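Local coordinates for protein cellulase (Uncultured bacterium, PDB 3WX5) that probably hydrolyses internal beta-1,4-glucosidic bonds of cellulose as a glycoside hydrolase family 12 endoglucanase, at residues A[74-79]-A[222-227]. Numbering follows the deposited sequence.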
ATOM      1  N   ALA A  74       3.409 -12.096  -6.014  1.00 12.49           N
ATOM      2  CA  ALA A  74       3.131 -12.058  -7.448  1.00 10.57           C
ATOM      3  C   ALA A  74       2.664 -10.684  -7.907  1.00 11.82           C
ATOM      4  O   ALA A  74       2.920 -10.306  -9.041  1.00 10.88           O
ATOM      5  CB  ALA A  74       2.048 -13.108  -7.813  1.00 11.25           C
ATOM      6  N   ALA A  75       1.927  -9.970  -7.050  1.00 10.85           N
ATOM      7  CA  ALA A  75       1.150  -8.795  -7.492  1.00 11.70           C
ATOM      8  C   ALA A  75       0.784  -7.969  -6.270  1.00 11.90           C
ATOM      9  O   ALA A  75       0.617  -8.506  -5.177  1.00 10.85           O
ATOM     10  CB  ALA A  75      -0.169  -9.239  -8.187  1.00 11.11           C
ATOM     11  N   TYR A  76       0.536  -6.689  -6.501  1.00 10.62           N
ATOM     12  CA  TYR A  76      -0.039  -5.808  -5.481  1.00 11.27           C
ATOM     13  C   TYR A  76      -0.992  -4.826  -6.190  1.00 11.06           C
ATOM     14  O   TYR A  76      -0.678  -3.652  -6.374  1.00 10.05           O
ATOM     15  CB  TYR A  76       1.098  -5.084  -4.751  1.00 10.33           C
ATOM     16  CG  TYR A  76       0.646  -4.096  -3.665  1.00 10.73           C
ATOM     17  CD1 TYR A  76      -0.083  -4.515  -2.552  1.00  7.86           C
ATOM     18  CD2 TYR A  76       0.974  -2.745  -3.763  1.00 11.64           C
ATOM     19  CE1 TYR A  76      -0.455  -3.591  -1.525  1.00 10.15           C
ATOM     20  CE2 TYR A  76       0.591  -1.822  -2.773  1.00 10.50           C
ATOM     21  CZ  TYR A  76      -0.126  -2.237  -1.673  1.00 10.22           C
ATOM     22  OH  TYR A  76      -0.535  -1.296  -0.736  1.00 10.46           O
ATOM     23  N   PRO A  77      -2.143  -5.335  -6.663  1.00 11.93           N
ATOM     24  CA  PRO A  77      -3.212  -4.423  -7.116  1.00 12.13           C
ATOM     25  C   PRO A  77      -3.551  -3.427  -5.997  1.00 12.21           C
ATOM     26  O   PRO A  77      -3.659  -3.827  -4.827  1.00 11.07           O
ATOM     27  CB  PRO A  77      -4.406  -5.359  -7.357  1.00 11.35           C
ATOM     28  CG  PRO A  77      -4.112  -6.585  -6.464  1.00 10.81           C
ATOM     29  CD  PRO A  77      -2.603  -6.730  -6.509  1.00 11.14           C
ATOM     30  N   ALA A  78      -3.585  -2.140  -6.323  1.00  9.60           N
ATOM     31  CA  ALA A  78      -3.555  -1.099  -5.289  1.00  9.89           C
ATOM     32  C   ALA A  78      -4.162   0.215  -5.773  1.00 11.41           C
ATOM     33  O   ALA A  78      -4.237   0.456  -6.964  1.00 11.95           O
ATOM     34  CB  ALA A  78      -2.102  -0.853  -4.835  1.00  9.57           C
ATOM     35  N   ILE A  79      -4.543   1.070  -4.824  1.00 12.55           N
ATOM     36  CA  ILE A  79      -4.973   2.421  -5.124  1.00 12.59           C
ATOM     37  C   ILE A  79      -4.020   3.358  -4.372  1.00 13.74           C
ATOM     38  O   ILE A  79      -3.484   2.992  -3.320  1.00 12.21           O
ATOM     39  CB  ILE A  79      -6.444   2.676  -4.696  1.00 11.46           C
ATOM     40  CG1 ILE A  79      -6.857   4.118  -5.008  1.00 11.34           C
ATOM     41  CG2 ILE A  79      -6.726   2.250  -3.219  1.00 11.21           C
ATOM     42  CD1 ILE A  79      -8.403   4.327  -5.039  1.00 13.68           C
ATOM     43  N   GLY A 222      -3.757  -1.877  -0.838  1.00  9.05           N
ATOM     44  CA  GLY A 222      -4.142  -2.928  -1.797  1.00  8.13           C
ATOM     45  C   GLY A 222      -3.883  -4.276  -1.189  1.00 11.55           C
ATOM     46  O   GLY A 222      -3.837  -4.392   0.037  1.00 12.03           O
ATOM     47  N   PHE A 223      -3.621  -5.278  -2.030  1.00 10.16           N
ATOM     48  CA  PHE A 223      -3.492  -6.652  -1.540  1.00 11.16           C
ATOM     49  C   PHE A 223      -2.206  -7.206  -2.128  1.00 12.25           C
ATOM     50  O   PHE A 223      -2.067  -7.268  -3.353  1.00 11.47           O
ATOM     51  CB  PHE A 223      -4.672  -7.496  -2.035  1.00 10.82           C
ATOM     52  CG  PHE A 223      -6.025  -6.925  -1.654  1.00 10.85           C
ATOM     53  CD1 PHE A 223      -6.528  -7.130  -0.374  1.00 10.49           C
ATOM     54  CD2 PHE A 223      -6.743  -6.117  -2.544  1.00 14.59           C
ATOM     55  CE1 PHE A 223      -7.756  -6.592   0.008  1.00 12.45           C
ATOM     56  CE2 PHE A 223      -7.976  -5.540  -2.159  1.00 12.31           C
ATOM     57  CZ  PHE A 223      -8.485  -5.803  -0.892  1.00 10.85           C
ATOM     58  N   GLU A 224      -1.273  -7.646  -1.289  1.00  9.05           N
ATOM     59  CA  GLU A 224      -0.184  -8.432  -1.858  1.00  9.50           C
ATOM     60  C   GLU A 224      -0.695  -9.845  -2.096  1.00 11.20           C
ATOM     61  O   GLU A 224      -1.214 -10.495  -1.181  1.00  9.48           O
ATOM     62  CB  GLU A 224       1.059  -8.438  -0.963  1.00 11.29           C
ATOM     63  CG  GLU A 224       1.698  -7.054  -0.773  1.00 12.91           C
ATOM     64  CD  GLU A 224       3.073  -7.135  -0.116  1.00 16.77           C
ATOM     65  OE1 GLU A 224       3.172  -7.569   1.055  1.00 13.32           O
ATOM     66  OE2 GLU A 224       4.070  -6.816  -0.791  1.00 15.47           O
ATOM     67  N   LEU A 225      -0.499 -10.352  -3.308  1.00  9.04           N
ATOM     68  CA  LEU A 225      -1.019 -11.676  -3.641  1.00 10.49           C
ATOM     69  C   LEU A 225       0.150 -12.647  -3.845  1.00 11.36           C
ATOM     70  O   LEU A 225       1.041 -12.378  -4.640  1.00 10.85           O
ATOM     71  CB  LEU A 225      -1.855 -11.591  -4.917  1.00 10.42           C
ATOM     72  CG  LEU A 225      -3.019 -10.608  -4.826  1.00 14.49           C
ATOM     73  CD1 LEU A 225      -3.776 -10.593  -6.130  1.00 11.13           C
ATOM     74  CD2 LEU A 225      -3.928 -10.943  -3.621  1.00 14.43           C
ATOM     75  N   TRP A 226       0.166 -13.752  -3.091  1.00  9.88           N
ATOM     76  CA  TRP A 226       1.090 -14.839  -3.383  1.00  9.64           C
ATOM     77  C   TRP A 226       0.379 -15.955  -4.172  1.00 12.33           C
ATOM     78  O   TRP A 226       0.964 -16.578  -5.057  1.00 11.92           O
ATOM     79  CB  TRP A 226       1.662 -15.434  -2.102  1.00 10.64           C
ATOM     80  CG  TRP A 226       2.659 -14.552  -1.355  1.00  9.03           C
ATOM     81  CD1 TRP A 226       4.018 -14.711  -1.303  1.00  8.83           C
ATOM     82  CD2 TRP A 226       2.340 -13.520  -0.415  1.00  7.81           C
ATOM     83  NE1 TRP A 226       4.568 -13.807  -0.416  1.00  9.63           N
ATOM     84  CE2 TRP A 226       3.552 -13.086   0.161  1.00  9.15           C
ATOM     85  CE3 TRP A 226       1.146 -12.887  -0.038  1.00  8.73           C
ATOM     86  CZ2 TRP A 226       3.613 -12.039   1.082  1.00 10.18           C
ATOM     87  CZ3 TRP A 226       1.213 -11.853   0.903  1.00  8.69           C
ATOM     88  CH2 TRP A 226       2.438 -11.468   1.468  1.00 12.25           C
ATOM     89  N   GLU A 227      -0.882 -16.223  -3.812  1.00 10.99           N
ATOM     90  CA  GLU A 227      -1.622 -17.344  -4.395  1.00 14.67           C
ATOM     91  C   GLU A 227      -3.077 -16.909  -4.478  1.00 14.24           C
ATOM     92  O   GLU A 227      -3.646 -16.475  -3.480  1.00 12.66           O
ATOM     93  CB  GLU A 227      -1.486 -18.563  -3.484  1.00 14.38           C
ATOM     94  CG  GLU A 227      -1.609 -19.920  -4.153  1.00 27.19           C
ATOM     95  CD  GLU A 227      -1.004 -21.004  -3.246  1.00 35.77           C
ATOM     96  OE1 GLU A 227      -1.581 -21.222  -2.177  1.00 32.28           O
ATOM     97  OE2 GLU A 227       0.153 -21.444  -3.466  1.00 41.20           O
TER
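Ala-74 N donates to Leu-225 O at 2.8 Å, the first of three backbone hydrogen bonds between the antiparallel runs 74-79 and 222-227. Leu-225 N donates in turn to Ala-75 O (2.9 Å), so consecutive alanines grip Leu-225 by both its O and its N. Phe-223 N donates to Pro-77 O at 3.2 Å; proline, lacking an N-H, suits a position where its carbonyl does the bonding. CA-H...O contacts fill in between, the straightest from Tyr-76 CA to Phe-223 O (167° at the hydrogen). Gly-222 is fitting because a side chain there would collide with Pro-77 O.

On one face Tyr-76, its CG anti to the backbone N (chi1 179°), turns its CD1-CE1 edge to the backbone of Gly-222 and Phe-223, with Glu-224 N in the ring plane. CD1 also touches Glu-224 CG at 3.6 Å. Tyrosine spans this backbone and still bonds Ala-121 O through its hydroxyl; the Glu-224 carboxylate bonds Asn-119. An alanine in place of Tyr-76 would probably leave Glu-224 CG without its ring neighbour and Ala-121 O without the hydroxyl.

On the other face, apolar Leu-225 suits its neighbours, CD1 meeting Pro-77 CG (4.0 Å) beside Leu-62 of strand 60-65. Small Ala-74 and Ala-75 together opposite Leu-225 form a classic beta bulge, within the beta-sandwich (jelly-roll) fold of family 12.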